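PDB 5OCP: periplasmic binding protein/LacI transcriptional regulator from Shewanella sp. ANA-3, which binds L-arabinofuranose, as alpha and beta anomers, in the periplasm and probably delivers it to an ABC transporter for uptake. Local coordinates for residues A[12-17]-A[223-228]; A[197-202]-A[219-224]. All coordinates share one frame; numbering follows the deposited sequence.

Contact 1: A[12-17]-A[223-228]; sequences SGWRTS and DGVPDY. With FUB (beta-L-arabinofuranose), chain J; AHR (alpha-L-arabinofuranose), chain I.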
# COMPACT_ATOMS: atom_id res chain seq x y z
N SER A 12 -3.21 7.74 -2.87
CA SER A 12 -3.75 7.52 -1.53
C SER A 12 -2.93 8.39 -0.61
O SER A 12 -1.74 8.66 -0.84
CB SER A 12 -3.70 6.00 -1.08
OG SER A 12 -2.33 5.64 -0.95
N GLY A 13 -3.54 8.73 0.50
CA GLY A 13 -2.84 9.27 1.60
C GLY A 13 -1.71 8.41 2.13
O GLY A 13 -0.62 8.96 2.53
N TRP A 14 -1.85 7.09 2.10
CA TRP A 14 -0.71 6.24 2.39
C TRP A 14 0.51 6.54 1.49
O TRP A 14 1.66 6.75 1.98
CB TRP A 14 -1.03 4.72 2.38
CG TRP A 14 0.19 3.98 2.80
CD1 TRP A 14 0.58 3.68 4.14
CD2 TRP A 14 1.27 3.49 2.00
NE1 TRP A 14 1.80 3.04 4.14
CE2 TRP A 14 2.27 2.98 2.88
CE3 TRP A 14 1.56 3.50 0.63
CZ2 TRP A 14 3.44 2.40 2.40
CZ3 TRP A 14 2.69 2.91 0.17
CH2 TRP A 14 3.64 2.39 1.05
N ARG A 15 0.26 6.60 0.18
CA ARG A 15 1.33 6.83 -0.75
C ARG A 15 2.05 8.14 -0.51
O ARG A 15 3.29 8.23 -0.61
CB ARG A 15 0.77 6.78 -2.15
CG ARG A 15 1.73 7.16 -3.23
CD ARG A 15 2.70 6.12 -3.66
NE ARG A 15 2.10 4.78 -3.85
CZ ARG A 15 2.81 3.64 -3.77
NH1 ARG A 15 4.09 3.68 -3.59
NH2 ARG A 15 2.21 2.43 -3.76
N THR A 16 1.27 9.21 -0.25
CA THR A 16 1.93 10.51 -0.00
C THR A 16 2.67 10.48 1.31
O THR A 16 3.82 11.07 1.42
CB THR A 16 0.93 11.67 -0.07
OG1 THR A 16 -0.13 11.42 0.80
CG2 THR A 16 0.29 11.77 -1.44
N SER A 17 2.16 9.76 2.31
CA SER A 17 2.90 9.54 3.55
C SER A 17 4.23 8.80 3.36
O SER A 17 5.28 9.13 4.01
CB SER A 17 2.02 8.87 4.64
OG SER A 17 1.95 7.43 4.47
N ASP A 223 -3.70 -0.37 5.58
CA ASP A 223 -2.74 0.75 5.48
C ASP A 223 -2.46 1.32 6.89
O ASP A 223 -1.32 1.66 7.23
CB ASP A 223 -3.07 1.87 4.52
CG ASP A 223 -2.79 1.56 3.06
OD1 ASP A 223 -2.12 0.52 2.72
OD2 ASP A 223 -3.27 2.32 2.16
N GLY A 224 -3.51 1.50 7.70
CA GLY A 224 -3.37 2.09 8.97
C GLY A 224 -3.08 3.58 8.91
O GLY A 224 -2.22 4.11 9.68
N VAL A 225 -3.76 4.31 8.03
CA VAL A 225 -3.53 5.75 7.95
C VAL A 225 -4.25 6.44 9.08
O VAL A 225 -5.19 5.92 9.57
CB VAL A 225 -3.87 6.39 6.63
CG1 VAL A 225 -3.02 5.70 5.51
CG2 VAL A 225 -5.36 6.34 6.32
N PRO A 226 -3.79 7.65 9.46
CA PRO A 226 -4.42 8.30 10.62
C PRO A 226 -5.90 8.57 10.48
O PRO A 226 -6.61 8.34 11.45
CB PRO A 226 -3.64 9.62 10.70
CG PRO A 226 -2.26 9.21 10.29
CD PRO A 226 -2.52 8.31 9.10
N ASP A 227 -6.34 8.98 9.31
CA ASP A 227 -7.76 9.20 9.04
C ASP A 227 -8.57 7.92 9.26
O ASP A 227 -9.77 7.97 9.64
CB ASP A 227 -8.06 9.71 7.68
CG ASP A 227 -7.77 11.19 7.53
OD1 ASP A 227 -7.41 11.85 8.56
OD2 ASP A 227 -7.95 11.66 6.40
N TYR A 228 -7.96 6.77 8.99
CA TYR A 228 -8.70 5.51 9.27
C TYR A 228 -8.79 5.17 10.77
O TYR A 228 -9.81 4.64 11.29
CB TYR A 228 -8.09 4.35 8.46
CG TYR A 228 -8.94 3.12 8.39
CD1 TYR A 228 -8.93 2.14 9.36
CD2 TYR A 228 -9.76 2.89 7.25
CE1 TYR A 228 -9.70 0.97 9.28
CE2 TYR A 228 -10.52 1.74 7.15
CZ TYR A 228 -10.46 0.76 8.10
OH TYR A 228 -11.21 -0.37 8.01
O5 FUB J . 1.55 -0.54 -2.59
C5 FUB J . 0.93 -0.12 -1.41
C4 FUB J . -0.50 0.32 -1.70
O4 FUB J . -0.56 1.28 -2.73
C3 FUB J . -1.17 0.92 -0.45
O3 FUB J . -1.68 -0.13 0.32
C2 FUB J . -2.23 1.79 -1.11
O2 FUB J . -2.69 2.85 -0.31
C1 FUB J . -1.62 2.21 -2.45
O1 FUB J . -1.03 3.40 -2.26
O5 AHR I . 1.55 -0.54 -2.59
C5 AHR I . 0.93 -0.12 -1.41
C4 AHR I . -0.49 0.31 -1.69
O4 AHR I . -0.54 1.28 -2.71
C3 AHR I . -1.17 0.90 -0.44
O3 AHR I . -1.69 -0.14 0.32
C2 AHR I . -2.17 1.82 -1.11
O2 AHR I . -2.68 2.85 -0.31
C1 AHR I . -1.30 2.39 -2.21
O1 AHR I . -2.07 2.88 -3.18
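O2 of the bound arabinofuranose is held between Ser12 and Asp223: Ser12 OG hydrogen-bonds it at 2.9 Å, while Asp223 OD2 lies 2.6 Å from the same O2. The other carboxylate oxygen, OD1 of Asp223, comes within 2.5 Å of sugar O3, so the two ends of the carboxylate meet neighbouring hydroxyls. Ser12 OG also accepts the amide of Arg15 (OG to N 3.0 Å) in a fairly straight bond of 162°; the serine thus N-caps helix 13-29 while serving the ligand. Trp14 makes the direct protein contact. Trp14 CB is 3.3 Å from Asp223 OD2, and OD1 of that carboxylate stands over the rim of one indole face, the two planes being 30° apart. CG of Trp14 points opposite to the backbone N (chi1 -176°), which brings the indole alongside the sugar, CZ3 meeting sugar C5 obliquely at 3.8 Å. CZ3 also covers the rim of one face of the Arg15 guanidinium, whose NH2 gives a bent hydrogen bond to sugar O4 (3.2 Å). Val225 CG1 lies at the indole edge and packs on Trp14 CB at 3.8 Å, while NE1 of the ring is taken by Leu243 O. With an alanine here, CB would still face Asp223 and Val225, but sugar C5 would probably lose its aromatic neighbour and Leu243 O its donor. The site is the interlobe cleft of a type I periplasmic binding protein: helix 13-29, which follows strand 2-7 of the first sheet, enters from one lobe, and the turn from strand 218-221 to helix 226-234 comes from the other, with helix 196-208 beside it.

Contact 2: A[197-202]-A[219-224]; sequences EMALGA and IVSVDG. With AHR (alpha-L-arabinofuranose), chain I; FUB (beta-L-arabinofuranose), chain J.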
# COMPACT_ATOMS: atom_id res chain seq x y z
N GLU A 197 -7.96 4.16 1.83
CA GLU A 197 -8.50 5.24 1.00
C GLU A 197 -9.85 4.86 0.39
O GLU A 197 -10.83 5.61 0.54
CB GLU A 197 -7.48 5.61 -0.06
CG GLU A 197 -7.68 6.94 -0.72
CD GLU A 197 -7.32 8.15 0.14
OE1 GLU A 197 -6.39 8.17 0.99
OE2 GLU A 197 -7.95 9.18 -0.18
N MET A 198 -9.97 3.68 -0.25
CA MET A 198 -11.19 3.25 -0.87
C MET A 198 -12.22 3.00 0.25
O MET A 198 -13.42 3.21 0.05
CB MET A 198 -11.06 1.99 -1.70
CG MET A 198 -10.18 2.14 -2.93
SD MET A 198 -10.01 0.66 -3.92
CE MET A 198 -9.25 -0.43 -2.73
N ALA A 199 -11.75 2.50 1.40
CA ALA A 199 -12.64 2.15 2.51
C ALA A 199 -13.35 3.40 3.01
O ALA A 199 -14.57 3.34 3.30
CB ALA A 199 -11.86 1.55 3.58
N LEU A 200 -12.63 4.50 3.08
CA LEU A 200 -13.21 5.72 3.56
C LEU A 200 -14.21 6.26 2.59
O LEU A 200 -15.25 6.93 3.03
CB LEU A 200 -12.18 6.72 3.92
CG LEU A 200 -11.32 6.26 5.12
CD1 LEU A 200 -10.09 7.12 5.31
CD2 LEU A 200 -12.05 6.15 6.42
N GLY A 201 -13.98 6.09 1.31
CA GLY A 201 -15.05 6.39 0.32
C GLY A 201 -16.25 5.52 0.50
O GLY A 201 -17.42 5.99 0.39
N ALA A 202 -16.05 4.22 0.72
CA ALA A 202 -17.15 3.30 0.95
C ALA A 202 -18.02 3.74 2.15
O ALA A 202 -19.26 3.58 2.10
CB ALA A 202 -16.70 1.85 1.12
N ILE A 219 -16.26 -2.88 8.06
CA ILE A 219 -15.33 -2.37 7.06
C ILE A 219 -13.92 -2.78 7.55
O ILE A 219 -13.53 -2.41 8.64
CB ILE A 219 -15.46 -0.87 6.90
CG1 ILE A 219 -16.88 -0.57 6.39
CG2 ILE A 219 -14.40 -0.38 5.93
CD1 ILE A 219 -17.18 0.87 6.17
N VAL A 220 -13.25 -3.58 6.71
CA VAL A 220 -11.88 -4.03 6.97
C VAL A 220 -10.97 -3.67 5.81
O VAL A 220 -11.40 -3.66 4.67
CB VAL A 220 -11.84 -5.48 7.32
CG1 VAL A 220 -12.75 -5.80 8.48
CG2 VAL A 220 -12.15 -6.37 6.12
N SER A 221 -9.70 -3.41 6.08
CA SER A 221 -8.87 -2.74 5.10
C SER A 221 -7.38 -2.93 5.43
O SER A 221 -7.02 -3.64 6.40
CB SER A 221 -9.24 -1.24 5.20
OG SER A 221 -8.65 -0.49 4.19
N VAL A 222 -6.57 -2.28 4.62
CA VAL A 222 -5.09 -2.19 4.84
C VAL A 222 -4.60 -0.77 4.67
O VAL A 222 -4.99 -0.09 3.72
CB VAL A 222 -4.32 -3.14 3.87
CG1 VAL A 222 -2.81 -3.08 4.15
CG2 VAL A 222 -4.77 -4.55 4.05
N ASP A 223 -3.70 -0.37 5.58
CA ASP A 223 -2.74 0.75 5.48
C ASP A 223 -2.46 1.32 6.89
O ASP A 223 -1.32 1.66 7.23
CB ASP A 223 -3.07 1.87 4.52
CG ASP A 223 -2.79 1.56 3.06
OD1 ASP A 223 -2.12 0.52 2.72
OD2 ASP A 223 -3.27 2.32 2.16
N GLY A 224 -3.51 1.50 7.70
CA GLY A 224 -3.37 2.09 8.97
C GLY A 224 -3.08 3.58 8.91
O GLY A 224 -2.22 4.11 9.68
O5 AHR I . 1.55 -0.54 -2.59
C5 AHR I . 0.93 -0.12 -1.41
C4 AHR I . -0.49 0.31 -1.69
O4 AHR I . -0.54 1.28 -2.71
C3 AHR I . -1.17 0.90 -0.44
O3 AHR I . -1.69 -0.14 0.32
C2 AHR I . -2.17 1.82 -1.11
O2 AHR I . -2.68 2.85 -0.31
C1 AHR I . -1.30 2.39 -2.21
O1 AHR I . -2.07 2.88 -3.18
O5 FUB J . 1.55 -0.54 -2.59
C5 FUB J . 0.93 -0.12 -1.41
C4 FUB J . -0.50 0.32 -1.70
O4 FUB J . -0.56 1.28 -2.73
C3 FUB J . -1.17 0.92 -0.45
O3 FUB J . -1.68 -0.13 0.32
C2 FUB J . -2.23 1.79 -1.11
O2 FUB J . -2.69 2.85 -0.31
C1 FUB J . -1.62 2.21 -2.45
O1 FUB J . -1.03 3.40 -2.26
O HOH W 1 -4.98 4.25 2.19
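The beta-alpha-beta unit of strand 190-193, helix 196-208 and strand 218-221 brings residues 197-202 down onto residues 219-224. Ala199 carries the packing with a single methyl group. Ala199 CB sits across two side chains of the strand, 4.0 Å from Ile219 CG2 and 3.9 Å from Ser221 OG. Val220, between these two, directs its side chain away from the helix. In Ile219, CG2 is the branch trans to the backbone N, and this turns it to the alanine methyl. Ser221 OG is spoken for by Asp196 OD1, so a buried hydroxyl beside an apolar methyl still has a polar mate. The helix thus lies over one face of the mixed sheet of the second lobe, in the way usual for the Rossmann-like lobes of periplasmic binding proteins, and the small alanine lets it come close: the CA atoms of Ala199 and Ser221 are 6.7 Å apart. At Val222 the chain turns a corner, and there a water takes over the contact. It accepts from Glu197 N at 3.0 Å and donates to Asp223 OD2 at 2.6 Å, linking the first turn of the helix to the sugar-facing carboxylate; the helix start would probably help stabilise that negative charge. Tyr228 of helix 226-234 packs against Ala199, Ile219 and Ser221 alike.

In the fold
Both contacts end on the same part of the chain: 219-224 and 223-228 share Asp223 and Gly224, on the way from strand 218-221 to helix 226-234. Their centres are 9 Å apart. Contact 2 is local, its segments 17 positions apart at their nearest ends, and lies within the second lobe; the segments of contact 1 are 206 positions apart, and it reaches over the cleft to helix 13-29. They also touch directly, through Gly13 N and Glu197 OE1 at 2.9 Å, a probable hydrogen bond, and through Tyr228 OH packing on Ser221 CB. Through Asp223 the packed core of the second lobe continues into the sugar site, consistent with the lobes closing around ligand.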